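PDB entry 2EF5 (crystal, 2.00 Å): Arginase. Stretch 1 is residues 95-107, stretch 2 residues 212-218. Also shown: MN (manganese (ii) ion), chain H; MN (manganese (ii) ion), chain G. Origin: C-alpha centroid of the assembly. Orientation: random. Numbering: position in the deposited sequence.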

# COMPACT_ATOMS: atom_id res chain seq x y z
N ASP A 95 27.89 4.31 -30.72
CA ASP A 95 26.62 4.77 -30.18
C ASP A 95 25.47 3.80 -30.34
O ASP A 95 25.31 3.17 -31.38
N HIS A 96 24.63 3.73 -29.31
CA HIS A 96 23.45 2.87 -29.35
C HIS A 96 22.46 3.41 -30.38
O HIS A 96 21.48 2.75 -30.73
N SER A 97 22.71 4.63 -30.86
CA SER A 97 21.86 5.26 -31.86
C SER A 97 21.74 4.37 -33.09
O SER A 97 20.73 4.40 -33.78
N LEU A 98 22.78 3.59 -33.36
CA LEU A 98 22.79 2.70 -34.51
C LEU A 98 21.62 1.72 -34.51
O LEU A 98 21.23 1.21 -35.56
N SER A 99 21.07 1.46 -33.33
CA SER A 99 19.95 0.53 -33.23
C SER A 99 18.70 0.98 -33.98
O SER A 99 17.86 0.15 -34.31
N MET A 100 18.57 2.28 -34.25
CA MET A 100 17.41 2.76 -34.99
C MET A 100 17.46 2.10 -36.36
O MET A 100 16.43 1.71 -36.91
N GLY A 101 18.66 1.97 -36.90
CA GLY A 101 18.83 1.35 -38.20
C GLY A 101 18.91 -0.16 -38.14
O GLY A 101 18.37 -0.85 -39.02
N SER A 102 19.56 -0.70 -37.11
CA SER A 102 19.70 -2.15 -37.02
C SER A 102 18.37 -2.86 -36.78
O SER A 102 18.07 -3.85 -37.46
N VAL A 103 17.57 -2.36 -35.84
CA VAL A 103 16.29 -2.98 -35.54
C VAL A 103 15.33 -2.86 -36.73
O VAL A 103 14.73 -3.85 -37.14
N ALA A 104 15.21 -1.66 -37.27
CA ALA A 104 14.33 -1.41 -38.42
C ALA A 104 14.76 -2.27 -39.60
O ALA A 104 13.92 -2.82 -40.32
N GLY A 105 16.07 -2.39 -39.81
CA GLY A 105 16.57 -3.17 -40.92
C GLY A 105 16.41 -4.66 -40.71
O GLY A 105 15.94 -5.37 -41.60
N ALA A 106 16.78 -5.15 -39.52
CA ALA A 106 16.68 -6.57 -39.19
C ALA A 106 15.24 -7.07 -39.07
O ALA A 106 14.98 -8.27 -39.21
N ALA A 107 14.32 -6.16 -38.80
CA ALA A 107 12.91 -6.52 -38.64
C ALA A 107 12.30 -6.99 -39.96
O ALA A 107 11.36 -7.78 -39.97
N LEU A 212 12.96 -12.54 -32.06
CA LEU A 212 13.52 -11.57 -31.14
C LEU A 212 14.82 -10.90 -31.55
O LEU A 212 15.73 -11.55 -32.07
N HIS A 213 14.88 -9.59 -31.33
CA HIS A 213 16.08 -8.81 -31.61
C HIS A 213 16.64 -8.43 -30.25
O HIS A 213 15.94 -7.85 -29.41
N VAL A 214 17.89 -8.77 -30.01
CA VAL A 214 18.51 -8.44 -28.73
C VAL A 214 19.51 -7.30 -28.91
O VAL A 214 20.41 -7.39 -29.72
N SER A 215 19.33 -6.23 -28.15
CA SER A 215 20.24 -5.10 -28.25
C SER A 215 20.99 -5.04 -26.92
O SER A 215 20.42 -4.70 -25.89
N LEU A 216 22.27 -5.38 -26.96
CA LEU A 216 23.08 -5.42 -25.76
C LEU A 216 24.05 -4.25 -25.60
O LEU A 216 25.01 -4.11 -26.36
N ASP A 217 23.78 -3.41 -24.60
CA ASP A 217 24.62 -2.27 -24.30
C ASP A 217 25.59 -2.77 -23.23
O ASP A 217 25.17 -3.29 -22.20
N ALA A 218 26.89 -2.61 -23.48
CA ALA A 218 27.91 -3.07 -22.55
C ALA A 218 27.73 -2.52 -21.15
O ALA A 218 28.12 -3.17 -20.18

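The helix of stretch 1 and strand 212-217 run nearly antiparallel, with 164° between their N-to-C directions and a closest axis approach of 9.9 Å. That gap is filled by side chains, and two histidines, one from each stretch, cover the most surface.

His213 has the largest covered area, 71 Å². Its CA-to-CB bond points toward the helix and chi1 is 175° (t), which carries the imidazole across to Val103; Val103 CA and His213 CA are 7.0 Å apart. Val103 is itself t at chi1, and although its CA-to-CB bond points sideways, its CG2 sits 3.7 Å from the centroid of the His213 ring and 22° off the ring normal. Those two values define a CH-pi contact over one face. Ala106, its CA-to-CB bond also directed toward the strand, adds a looser contact with the same ring. The ring of His213 is probably turned over in the model, so its individual atoms support no polar assignment.

His96 has 65 Å² covered. Its CA-to-CB bond points toward the strand, chi1 is -151° (t), and both ring nitrogens are used. His96 NE2 donates a hydrogen bond to Ser215 OG at 2.7 Å; the N-H...acceptor angle of 170° is almost linear, and the acceptor lies at the ring edge near its plane. His96 ND1 binds the chain H manganese at 2.2 Å.

The CA-to-CB bond of Ser215 (chi1 -164°, t) also points toward stretch 1, with Ser215 OG 3.2 Å from Ser99 OG. The CA-to-CB bond of Asp217 (chi1 -173°, t) points sideways, yet Asp217 OD2 binds both manganese ions, each at 2.5 Å. His96 ND1 and Asp217 OD2 are 3.4 Å apart but are not hydrogen-bonded: they meet as ligands of the chain H ion, so at this end the metal joins the stretches.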

# COMPACT_ATOMS: atom_id res chain seq x y z
CB ASP A 95 26.18 6.08 -30.84
CG ASP A 95 27.20 7.18 -30.70
OD1 ASP A 95 27.81 7.28 -29.62
OD2 ASP A 95 27.36 7.96 -31.66
CB HIS A 96 22.79 2.81 -27.98
CG HIS A 96 22.08 1.52 -27.72
ND1 HIS A 96 21.79 1.07 -26.44
CD2 HIS A 96 21.66 0.56 -28.56
CE1 HIS A 96 21.24 -0.12 -26.52
NE2 HIS A 96 21.14 -0.46 -27.79
CB SER A 97 22.45 6.61 -32.29
OG SER A 97 22.52 7.52 -31.21
CB LEU A 98 24.11 1.92 -34.57
CG LEU A 98 24.39 0.89 -33.46
CD1 LEU A 98 23.61 -0.39 -33.72
CD2 LEU A 98 25.88 0.59 -33.43
CB SER A 99 19.60 0.26 -31.76
OG SER A 99 20.61 -0.53 -31.14
CB MET A 100 17.45 4.28 -35.14
CG MET A 100 17.33 5.05 -33.84
SD MET A 100 17.28 6.85 -34.08
CE MET A 100 18.94 7.17 -34.62
CB SER A 102 20.70 -2.55 -35.92
OG SER A 102 20.22 -2.25 -34.63
CB VAL A 103 15.63 -2.36 -34.29
CG1 VAL A 103 14.26 -3.00 -34.04
CG2 VAL A 103 16.53 -2.58 -33.07
CB ALA A 104 14.37 0.06 -38.80
CB ALA A 106 17.45 -6.86 -37.89
CB ALA A 107 12.13 -5.34 -38.09
CB LEU A 212 13.73 -12.25 -29.79
CG LEU A 212 12.50 -12.91 -29.17
CD1 LEU A 212 12.93 -13.69 -27.93
CD2 LEU A 212 11.45 -11.86 -28.82
CB HIS A 213 15.76 -7.53 -32.39
CG HIS A 213 16.95 -6.64 -32.58
ND1 HIS A 213 17.39 -5.77 -31.61
CD2 HIS A 213 17.82 -6.54 -33.61
CE1 HIS A 213 18.50 -5.18 -32.03
NE2 HIS A 213 18.78 -5.63 -33.24
CB VAL A 214 19.25 -9.67 -28.14
CG1 VAL A 214 19.99 -9.26 -26.86
CG2 VAL A 214 18.25 -10.78 -27.86
CB SER A 215 19.45 -3.80 -28.49
OG SER A 215 20.32 -2.78 -28.93
CB LEU A 216 23.84 -6.76 -25.71
CG LEU A 216 24.81 -7.05 -24.56
CD1 LEU A 216 24.08 -7.01 -23.22
CD2 LEU A 216 25.45 -8.42 -24.79
CB ASP A 217 23.79 -1.11 -23.74
CG ASP A 217 24.60 0.15 -23.57
OD1 ASP A 217 25.73 0.07 -23.05
OD2 ASP A 217 24.11 1.24 -23.95
CB ALA A 218 29.30 -2.69 -23.07
MN MN H . 21.97 2.24 -24.58
MN MN G . 23.30 2.52 -21.97